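Local coordinates for single-stranded DNA-binding protein WHY3, chloroplastic (Arabidopsis thaliana, PDB 4KOQ), which binds single-stranded DNA as a homotetramer, maintains plastid genome stability by preventing illegitimate recombination, and represses transcription of the kinesin KP1 in the nucleus, at residues G98-E110 with R118-N130. Sequence-based numbering, arbitrary orientation.
Sequences GDEGKVRKVLKVE and RFFNLSVQNKLLN. With PO4 (phosphate ion), chain B.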
ATOM      1  N   GLY A  98      15.998 -38.151   3.296  1.00 78.69           N
ATOM      2  CA  GLY A  98      16.814 -38.911   4.225  1.00 67.16           C
ATOM      3  C   GLY A  98      17.881 -38.145   4.980  1.00 67.97           C
ATOM      4  O   GLY A  98      18.537 -38.693   5.863  1.00 63.48           O
ATOM      5  N   ASP A  99      18.065 -36.875   4.634  1.00 66.25           N
ATOM      6  CA  ASP A  99      18.995 -36.031   5.372  1.00 60.82           C
ATOM      7  C   ASP A  99      18.269 -35.187   6.422  1.00 55.50           C
ATOM      8  O   ASP A  99      18.869 -34.326   7.061  1.00 47.83           O
ATOM      9  CB  ASP A  99      19.784 -35.153   4.406  1.00 56.23           C
ATOM     10  CG  ASP A  99      20.494 -35.967   3.335  1.00 71.03           C
ATOM     11  OD1 ASP A  99      19.869 -36.243   2.280  1.00 74.10           O
ATOM     12  OD2 ASP A  99      21.670 -36.340   3.556  1.00 62.09           O
ATOM     13  N   GLU A 100      16.980 -35.444   6.613  1.00 57.00           N
ATOM     14  CA  GLU A 100      16.219 -34.723   7.625  1.00 52.45           C
ATOM     15  C   GLU A 100      16.934 -34.763   8.968  1.00 57.53           C
ATOM     16  O   GLU A 100      17.509 -35.784   9.350  1.00 50.68           O
ATOM     17  CB  GLU A 100      14.805 -35.286   7.764  1.00 54.97           C
ATOM     18  CG  GLU A 100      14.114 -34.839   9.036  1.00 52.17           C
ATOM     19  CD  GLU A 100      12.638 -35.163   9.061  1.00 54.91           C
ATOM     20  OE1 GLU A 100      12.028 -35.047  10.147  1.00 64.96           O
ATOM     21  OE2 GLU A 100      12.079 -35.506   7.999  1.00 61.02           O
ATOM     22  N   GLY A 101      16.903 -33.637   9.673  1.00 45.60           N
ATOM     23  CA  GLY A 101      17.438 -33.545  11.013  1.00 41.77           C
ATOM     24  C   GLY A 101      18.927 -33.319  11.105  1.00 37.91           C
ATOM     25  O   GLY A 101      19.452 -33.128  12.199  1.00 52.45           O
ATOM     26  N   LYS A 102      19.629 -33.331   9.978  1.00 37.06           N
ATOM     27  CA  LYS A 102      21.081 -33.209  10.021  1.00 37.41           C
ATOM     28  C   LYS A 102      21.564 -31.753   9.916  1.00 44.13           C
ATOM     29  O   LYS A 102      22.657 -31.425  10.381  1.00 43.24           O
ATOM     30  CB  LYS A 102      21.711 -34.040   8.923  1.00 48.34           C
ATOM     31  CG  LYS A 102      21.569 -35.544   9.167  1.00 44.75           C
ATOM     32  CD  LYS A 102      22.156 -36.321   8.022  1.00 47.80           C
ATOM     33  CE  LYS A 102      21.833 -37.816   8.133  1.00 47.62           C
ATOM     34  NZ  LYS A 102      22.437 -38.548   6.992  1.00 55.65           N
ATOM     35  N   VAL A 103      20.742 -30.899   9.307  1.00 36.82           N
ATOM     36  CA  VAL A 103      21.093 -29.488   9.117  1.00 38.06           C
ATOM     37  C   VAL A 103      19.945 -28.609   9.572  1.00 34.27           C
ATOM     38  O   VAL A 103      18.779 -28.863   9.245  1.00 34.49           O
ATOM     39  CB  VAL A 103      21.433 -29.199   7.656  1.00 41.01           C
ATOM     40  CG1 VAL A 103      21.721 -27.694   7.432  1.00 40.73           C
ATOM     41  CG2 VAL A 103      22.629 -30.027   7.241  1.00 40.51           C
ATOM     42  N   ARG A 104      20.270 -27.583  10.356  1.00 33.02           N
ATOM     43  CA  ARG A 104      19.267 -26.636  10.808  1.00 32.00           C
ATOM     44  C   ARG A 104      19.682 -25.236  10.381  1.00 27.16           C
ATOM     45  O   ARG A 104      20.816 -24.857  10.577  1.00 27.45           O
ATOM     46  CB  ARG A 104      19.178 -26.706  12.324  1.00 37.28           C
ATOM     47  CG  ARG A 104      18.067 -25.910  12.954  1.00 39.42           C
ATOM     48  CD  ARG A 104      17.724 -26.456  14.352  1.00 55.34           C
ATOM     49  NE  ARG A 104      18.001 -25.503  15.428  1.00 62.57           N
ATOM     50  CZ  ARG A 104      19.072 -25.522  16.224  1.00 64.41           C
ATOM     51  NH1 ARG A 104      20.008 -26.456  16.092  1.00 72.62           N
ATOM     52  NH2 ARG A 104      19.208 -24.598  17.165  1.00 60.10           N
ATOM     53  N   LYS A 105      18.750 -24.478   9.825  1.00 27.67           N
ATOM     54  CA  LYS A 105      19.012 -23.074   9.494  1.00 24.12           C
ATOM     55  C   LYS A 105      18.106 -22.257  10.361  1.00 19.63           C
ATOM     56  O   LYS A 105      16.908 -22.496  10.414  1.00 26.45           O
ATOM     57  CB  LYS A 105      18.710 -22.780   8.044  1.00 25.61           C
ATOM     58  CG  LYS A 105      19.576 -23.535   7.046  1.00 32.18           C
ATOM     59  CD  LYS A 105      19.256 -23.054   5.622  1.00 34.61           C
ATOM     60  CE  LYS A 105      20.237 -23.585   4.611  1.00 40.11           C
ATOM     61  NZ  LYS A 105      19.929 -23.057   3.284  1.00 32.44           N
ATOM     62  N   VAL A 106      18.701 -21.283  11.039  1.00 21.56           N
ATOM     63  CA  VAL A 106      17.984 -20.435  11.926  1.00 20.15           C
ATOM     64  C   VAL A 106      18.222 -18.994  11.542  1.00 22.53           C
ATOM     65  O   VAL A 106      19.374 -18.530  11.522  1.00 21.74           O
ATOM     66  CB  VAL A 106      18.474 -20.603  13.372  1.00 25.81           C
ATOM     67  CG1 VAL A 106      17.591 -19.776  14.298  1.00 25.04           C
ATOM     68  CG2 VAL A 106      18.434 -22.074  13.771  1.00 34.48           C
ATOM     69  N   LEU A 107      17.133 -18.280  11.275  1.00 20.99           N
ATOM     70  CA  LEU A 107      17.228 -16.842  11.009  1.00 20.79           C
ATOM     71  C   LEU A 107      16.669 -16.147  12.225  1.00 24.28           C
ATOM     72  O   LEU A 107      15.572 -16.447  12.648  1.00 21.21           O
ATOM     73  CB  LEU A 107      16.396 -16.438   9.800  1.00 20.24           C
ATOM     74  CG  LEU A 107      16.403 -14.932   9.533  1.00 22.77           C
ATOM     75  CD1 LEU A 107      17.777 -14.465   9.098  1.00 28.57           C
ATOM     76  CD2 LEU A 107      15.383 -14.536   8.505  1.00 26.99           C
ATOM     77  N   LYS A 108      17.445 -15.256  12.820  1.00 21.57           N
ATOM     78  CA  LYS A 108      16.959 -14.460  13.932  1.00 21.85           C
ATOM     79  C   LYS A 108      17.036 -12.978  13.600  1.00 22.51           C
ATOM     80  O   LYS A 108      18.011 -12.512  13.002  1.00 19.62           O
ATOM     81  CB  LYS A 108      17.760 -14.724  15.218  1.00 24.82           C
ATOM     82  CG  LYS A 108      17.130 -14.115  16.425  1.00 26.65           C
ATOM     83  CD  LYS A 108      17.760 -14.524  17.742  1.00 31.09           C
ATOM     84  CE  LYS A 108      16.873 -14.086  18.889  1.00 39.12           C
ATOM     85  NZ  LYS A 108      17.656 -13.947  20.138  1.00 35.63           N
ATOM     86  N   VAL A 109      15.989 -12.250  13.973  1.00 18.09           N
ATOM     87  CA  VAL A 109      15.925 -10.822  13.808  1.00 17.45           C
ATOM     88  C   VAL A 109      15.654 -10.129  15.134  1.00 21.38           C
ATOM     89  O   VAL A 109      14.627 -10.381  15.785  1.00 23.36           O
ATOM     90  CB  VAL A 109      14.851 -10.383  12.758  1.00 20.84           C
ATOM     91  CG1 VAL A 109      14.855  -8.889  12.651  1.00 23.19           C
ATOM     92  CG2 VAL A 109      15.151 -10.980  11.405  1.00 23.59           C
ATOM     93  N   GLU A 110      16.573  -9.248  15.517  1.00 21.46           N
ATOM     94  CA  GLU A 110      16.590  -8.648  16.834  1.00 22.55           C
ATOM     95  C   GLU A 110      16.670  -7.145  16.748  1.00 25.17           C
ATOM     96  O   GLU A 110      17.237  -6.598  15.815  1.00 24.97           O
ATOM     97  CB  GLU A 110      17.833  -9.108  17.597  1.00 31.65           C
ATOM     98  CG  GLU A 110      17.815 -10.510  18.087  1.00 32.98           C
ATOM     99  CD  GLU A 110      19.173 -10.911  18.659  1.00 45.72           C
ATOM    100  OE1 GLU A 110      20.201 -10.537  18.054  1.00 39.36           O
ATOM    101  OE2 GLU A 110      19.211 -11.594  19.704  1.00 43.06           O
ATOM    102  N   ARG A 118      17.857  -2.993  13.265  1.00 26.31           N
ATOM    103  CA  ARG A 118      17.678  -4.436  13.484  1.00 25.70           C
ATOM    104  C   ARG A 118      18.959  -5.213  13.188  1.00 26.46           C
ATOM    105  O   ARG A 118      19.767  -4.831  12.346  1.00 26.51           O
ATOM    106  CB  ARG A 118      16.543  -4.988  12.616  1.00 26.91           C
ATOM    107  CG  ARG A 118      15.174  -4.350  12.857  1.00 30.71           C
ATOM    108  CD  ARG A 118      14.455  -5.009  13.981  1.00 28.39           C
ATOM    109  NE  ARG A 118      13.209  -4.345  14.293  1.00 29.83           N
ATOM    110  CZ  ARG A 118      12.412  -4.688  15.292  1.00 31.43           C
ATOM    111  NH1 ARG A 118      12.743  -5.672  16.104  1.00 36.03           N
ATOM    112  NH2 ARG A 118      11.305  -4.003  15.500  1.00 38.52           N
ATOM    113  N   PHE A 119      19.110  -6.343  13.864  1.00 19.62           N
ATOM    114  CA  PHE A 119      20.262  -7.206  13.676  1.00 20.78           C
ATOM    115  C   PHE A 119      19.737  -8.484  13.073  1.00 22.59           C
ATOM    116  O   PHE A 119      18.943  -9.147  13.704  1.00 21.71           O
ATOM    117  CB  PHE A 119      20.902  -7.437  15.057  1.00 25.88           C
ATOM    118  CG  PHE A 119      22.365  -7.803  15.032  1.00 21.30           C
ATOM    119  CD1 PHE A 119      23.255  -7.218  14.123  1.00 22.77           C
ATOM    120  CD2 PHE A 119      22.871  -8.690  15.966  1.00 32.57           C
ATOM    121  CE1 PHE A 119      24.621  -7.544  14.127  1.00 27.26           C
ATOM    122  CE2 PHE A 119      24.231  -9.010  15.980  1.00 32.77           C
ATOM    123  CZ  PHE A 119      25.109  -8.425  15.056  1.00 31.35           C
ATOM    124  N   PHE A 120      20.165  -8.838  11.860  1.00 20.36           N
ATOM    125  CA  PHE A 120      19.789 -10.094  11.262  1.00 21.93           C
ATOM    126  C   PHE A 120      20.911 -11.110  11.435  1.00 21.60           C
ATOM    127  O   PHE A 120      22.077 -10.817  11.191  1.00 21.74           O
ATOM    128  CB  PHE A 120      19.590  -9.966   9.749  1.00 19.79           C
ATOM    129  CG  PHE A 120      18.276  -9.320   9.340  1.00 19.42           C
ATOM    130  CD1 PHE A 120      17.811  -8.193   9.960  1.00 26.65           C
ATOM    131  CD2 PHE A 120      17.554  -9.858   8.292  1.00 28.80           C
ATOM    132  CE1 PHE A 120      16.605  -7.594   9.537  1.00 27.42           C
ATOM    133  CE2 PHE A 120      16.375  -9.254   7.869  1.00 35.81           C
ATOM    134  CZ  PHE A 120      15.928  -8.133   8.480  1.00 26.01           C
ATOM    135  N   ASN A 121      20.545 -12.335  11.743  1.00 18.85           N
ATOM    136  CA  ASN A 121      21.564 -13.372  11.863  1.00 21.77           C
ATOM    137  C   ASN A 121      21.082 -14.629  11.182  1.00 25.32           C
ATOM    138  O   ASN A 121      20.001 -15.094  11.482  1.00 24.98           O
ATOM    139  CB  ASN A 121      21.813 -13.616  13.346  1.00 20.84           C
ATOM    140  CG  ASN A 121      22.712 -14.816  13.605  1.00 29.03           C
ATOM    141  OD1 ASN A 121      22.416 -15.643  14.452  1.00 34.62           O
ATOM    142  ND2 ASN A 121      23.793 -14.921  12.850  1.00 28.97           N
ATOM    143  N   LEU A 122      21.853 -15.186  10.254  1.00 21.16           N
ATOM    144  CA  LEU A 122      21.550 -16.526   9.767  1.00 20.77           C
ATOM    145  C   LEU A 122      22.624 -17.499  10.243  1.00 22.13           C
ATOM    146  O   LEU A 122      23.803 -17.256   9.993  1.00 20.74           O
ATOM    147  CB  LEU A 122      21.487 -16.524   8.252  1.00 20.22           C
ATOM    148  CG  LEU A 122      21.277 -17.865   7.558  1.00 23.76           C
ATOM    149  CD1 LEU A 122      20.022 -18.596   7.980  1.00 20.00           C
ATOM    150  CD2 LEU A 122      21.292 -17.676   6.041  1.00 26.54           C
ATOM    151  N   SER A 123      22.206 -18.581  10.905  1.00 22.24           N
ATOM    152  CA  SER A 123      23.149 -19.581  11.409  1.00 20.90           C
ATOM    153  C   SER A 123      22.741 -20.868  10.749  1.00 21.74           C
ATOM    154  O   SER A 123      21.587 -21.239  10.803  1.00 22.40           O
ATOM    155  CB  SER A 123      23.097 -19.647  12.953  1.00 24.93           C
ATOM    156  OG  SER A 123      23.733 -20.813  13.491  1.00 33.39           O
ATOM    157  N   VAL A 124      23.690 -21.525  10.090  1.00 24.88           N
ATOM    158  CA  VAL A 124      23.423 -22.781   9.421  1.00 24.33           C
ATOM    159  C   VAL A 124      24.297 -23.833  10.131  1.00 25.36           C
ATOM    160  O   VAL A 124      25.498 -23.715  10.110  1.00 23.90           O
ATOM    161  CB  VAL A 124      23.810 -22.708   7.948  1.00 26.89           C
ATOM    162  CG1 VAL A 124      23.539 -24.035   7.277  1.00 32.86           C
ATOM    163  CG2 VAL A 124      23.035 -21.562   7.204  1.00 26.58           C
ATOM    164  N   GLN A 125      23.665 -24.829  10.735  1.00 28.48           N
ATOM    165  CA  GLN A 125      24.327 -25.666  11.715  1.00 34.90           C
ATOM    166  C   GLN A 125      24.311 -27.087  11.204  1.00 32.16           C
ATOM    167  O   GLN A 125      23.247 -27.630  10.915  1.00 33.07           O
ATOM    168  CB  GLN A 125      23.602 -25.577  13.052  1.00 35.32           C
ATOM    169  CG  GLN A 125      23.476 -24.151  13.601  1.00 37.32           C
ATOM    170  CD  GLN A 125      22.412 -24.035  14.678  1.00 50.85           C
ATOM    171  OE1 GLN A 125      21.908 -25.041  15.175  1.00 56.87           O
ATOM    172  NE2 GLN A 125      22.058 -22.809  15.035  1.00 44.63           N
ATOM    173  N   ASN A 126      25.494 -27.663  11.057  1.00 41.87           N
ATOM    174  CA  ASN A 126      25.631 -29.075  10.735  1.00 49.79           C
ATOM    175  C   ASN A 126      26.259 -29.767  11.923  1.00 56.97           C
ATOM    176  O   ASN A 126      27.475 -29.697  12.097  1.00 52.30           O
ATOM    177  CB  ASN A 126      26.519 -29.257   9.512  1.00 55.05           C
ATOM    178  CG  ASN A 126      26.617 -30.706   9.070  1.00 63.98           C
ATOM    179  OD1 ASN A 126      26.558 -31.628   9.888  1.00 65.51           O
ATOM    180  ND2 ASN A 126      26.754 -30.913   7.772  1.00 65.11           N
ATOM    181  N   LYS A 127      25.432 -30.421  12.737  1.00 65.88           N
ATOM    182  CA  LYS A 127      25.878 -30.990  14.015  1.00 75.44           C
ATOM    183  C   LYS A 127      26.838 -32.166  13.844  1.00 75.16           C
ATOM    184  O   LYS A 127      27.858 -32.243  14.538  1.00 68.53           O
ATOM    185  CB  LYS A 127      24.683 -31.430  14.867  1.00 73.37           C
ATOM    186  CG  LYS A 127      23.966 -32.657  14.340  1.00 79.31           C
ATOM    187  CD  LYS A 127      22.651 -32.891  15.062  1.00 76.92           C
ATOM    188  CE  LYS A 127      21.510 -32.194  14.354  1.00 70.51           C
ATOM    189  NZ  LYS A 127      21.731 -30.724  14.189  1.00 73.86           N
ATOM    190  N   LEU A 128      26.511 -33.076  12.928  1.00 76.27           N
ATOM    191  CA  LEU A 128      27.376 -34.224  12.645  1.00 83.18           C
ATOM    192  C   LEU A 128      28.786 -33.780  12.234  1.00 81.14           C
ATOM    193  O   LEU A 128      29.768 -34.500  12.456  1.00 84.72           O
ATOM    194  CB  LEU A 128      26.767 -35.108  11.544  1.00 89.25           C
ATOM    195  CG  LEU A 128      26.812 -34.576  10.105  1.00 89.59           C
ATOM    196  CD1 LEU A 128      27.313 -35.651   9.151  1.00 89.61           C
ATOM    197  CD2 LEU A 128      25.444 -34.067   9.665  1.00 79.07           C
ATOM    198  N   LEU A 129      28.877 -32.592  11.642  1.00 68.93           N
ATOM    199  CA  LEU A 129      30.143 -32.064  11.152  1.00 72.46           C
ATOM    200  C   LEU A 129      30.742 -31.023  12.119  1.00 66.54           C
ATOM    201  O   LEU A 129      31.815 -30.465  11.851  1.00 63.56           O
ATOM    202  CB  LEU A 129      29.925 -31.455   9.763  1.00 67.46           C
ATOM    203  CG  LEU A 129      31.132 -31.116   8.887  1.00 71.71           C
ATOM    204  CD1 LEU A 129      31.341 -32.167   7.807  1.00 71.59           C
ATOM    205  CD2 LEU A 129      30.953 -29.743   8.260  1.00 75.67           C
ATOM    206  N   ASN A 130      30.060 -30.786  13.244  1.00 59.73           N
ATOM    207  CA  ASN A 130      30.488 -29.787  14.242  1.00 64.97           C
ATOM    208  C   ASN A 130      30.829 -28.430  13.632  1.00 51.38           C
ATOM    209  O   ASN A 130      31.844 -27.816  13.966  1.00 38.07           O
ATOM    210  CB  ASN A 130      31.687 -30.287  15.059  1.00 63.12           C
ATOM    211  CG  ASN A 130      31.341 -31.476  15.919  1.00 80.27           C
ATOM    212  OD1 ASN A 130      30.167 -31.732  16.191  1.00 88.65           O
ATOM    213  ND2 ASN A 130      32.360 -32.213  16.357  1.00 87.87           N
TER
HETATM  214  P   PO4 B 301      15.769 -22.643   3.331  0.60 45.32           P
HETATM  215  O1  PO4 B 301      17.051 -21.987   2.909  0.60 45.46           O
HETATM  216  O2  PO4 B 301      16.049 -23.972   3.989  0.60 45.11           O
HETATM  217  O3  PO4 B 301      15.001 -21.820   4.307  0.60 21.01           O
HETATM  218  O4  PO4 B 301      14.896 -22.816   2.104  0.60 51.17           O
HETATM  219  O   HOH W   1      20.391 -17.420  14.153  1.00 30.96           O
HETATM  220  O   HOH W   2      20.055 -11.541  15.326  1.00 38.15           O
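With chi1 at -180°, Val109 holds CG2 anti to the carbonyl carbon, beside the backbone N, and so over the face of Phe120, whose ring is likewise anti to its own carbonyl carbon; the two side chains run side by side in the same direction. CG2 of Val109 stands 3.9 Å from the centroid of the Phe120 ring, 1° off its normal, a CH-pi contact, while CG1 reaches ring atom CE1. Further along this face Leu107 CD1 meets Leu122 CB, both leucines packing against Phe51 and Phe68. Lys105 CG then lies 4.0 Å from both Val124 methyls, CG1 and CG2, the side chains pointing the same way; the extended Lys105 chain carries NZ to 3.1 Å from O1 of a phosphate ion, probably from the crystallisation liquor, which His91 and Ser69 also bind. NZ also bonds Val67 O.

The backbones form an antiparallel beta hairpin within the second four-stranded sheet of the Whirly fold. Four hydrogen-bonded pairs, Arg104-Gln125 to Glu110-Phe119, supply eight N-H...O bonds, the shortest being Phe119 N to Glu110 O at 2.7 Å.

On the other face, Gln125 NE2 donates to Ser123 OG at 3.0 Å, essentially in the amide plane; Ser123 OG has a second partner in Asp132. The amide and Arg104 guanidinium planes are 84° apart, with NE2 above one guanidinium face, offset toward the rim, and 3.9 Å from Val106 CG2. Replacing this glutamine by an alanine is likely to take the NE2 donor from Ser123 OG and leave the guanidinium face and Val106 CG2 without their neighbour. Towards the other end, Glu110 OE1 lies in the plane of the Phe119 ring, 3.9 Å from edge atom CD2, while Lys108 NZ forms a salt bridge with Glu110 OE2 at 2.9 Å, approaching from above the carboxylate plane. Between these groups, one water donates to both Val106 O and Asn121 OD1, and Asn121 ND2 bonds Ser134 and Val135.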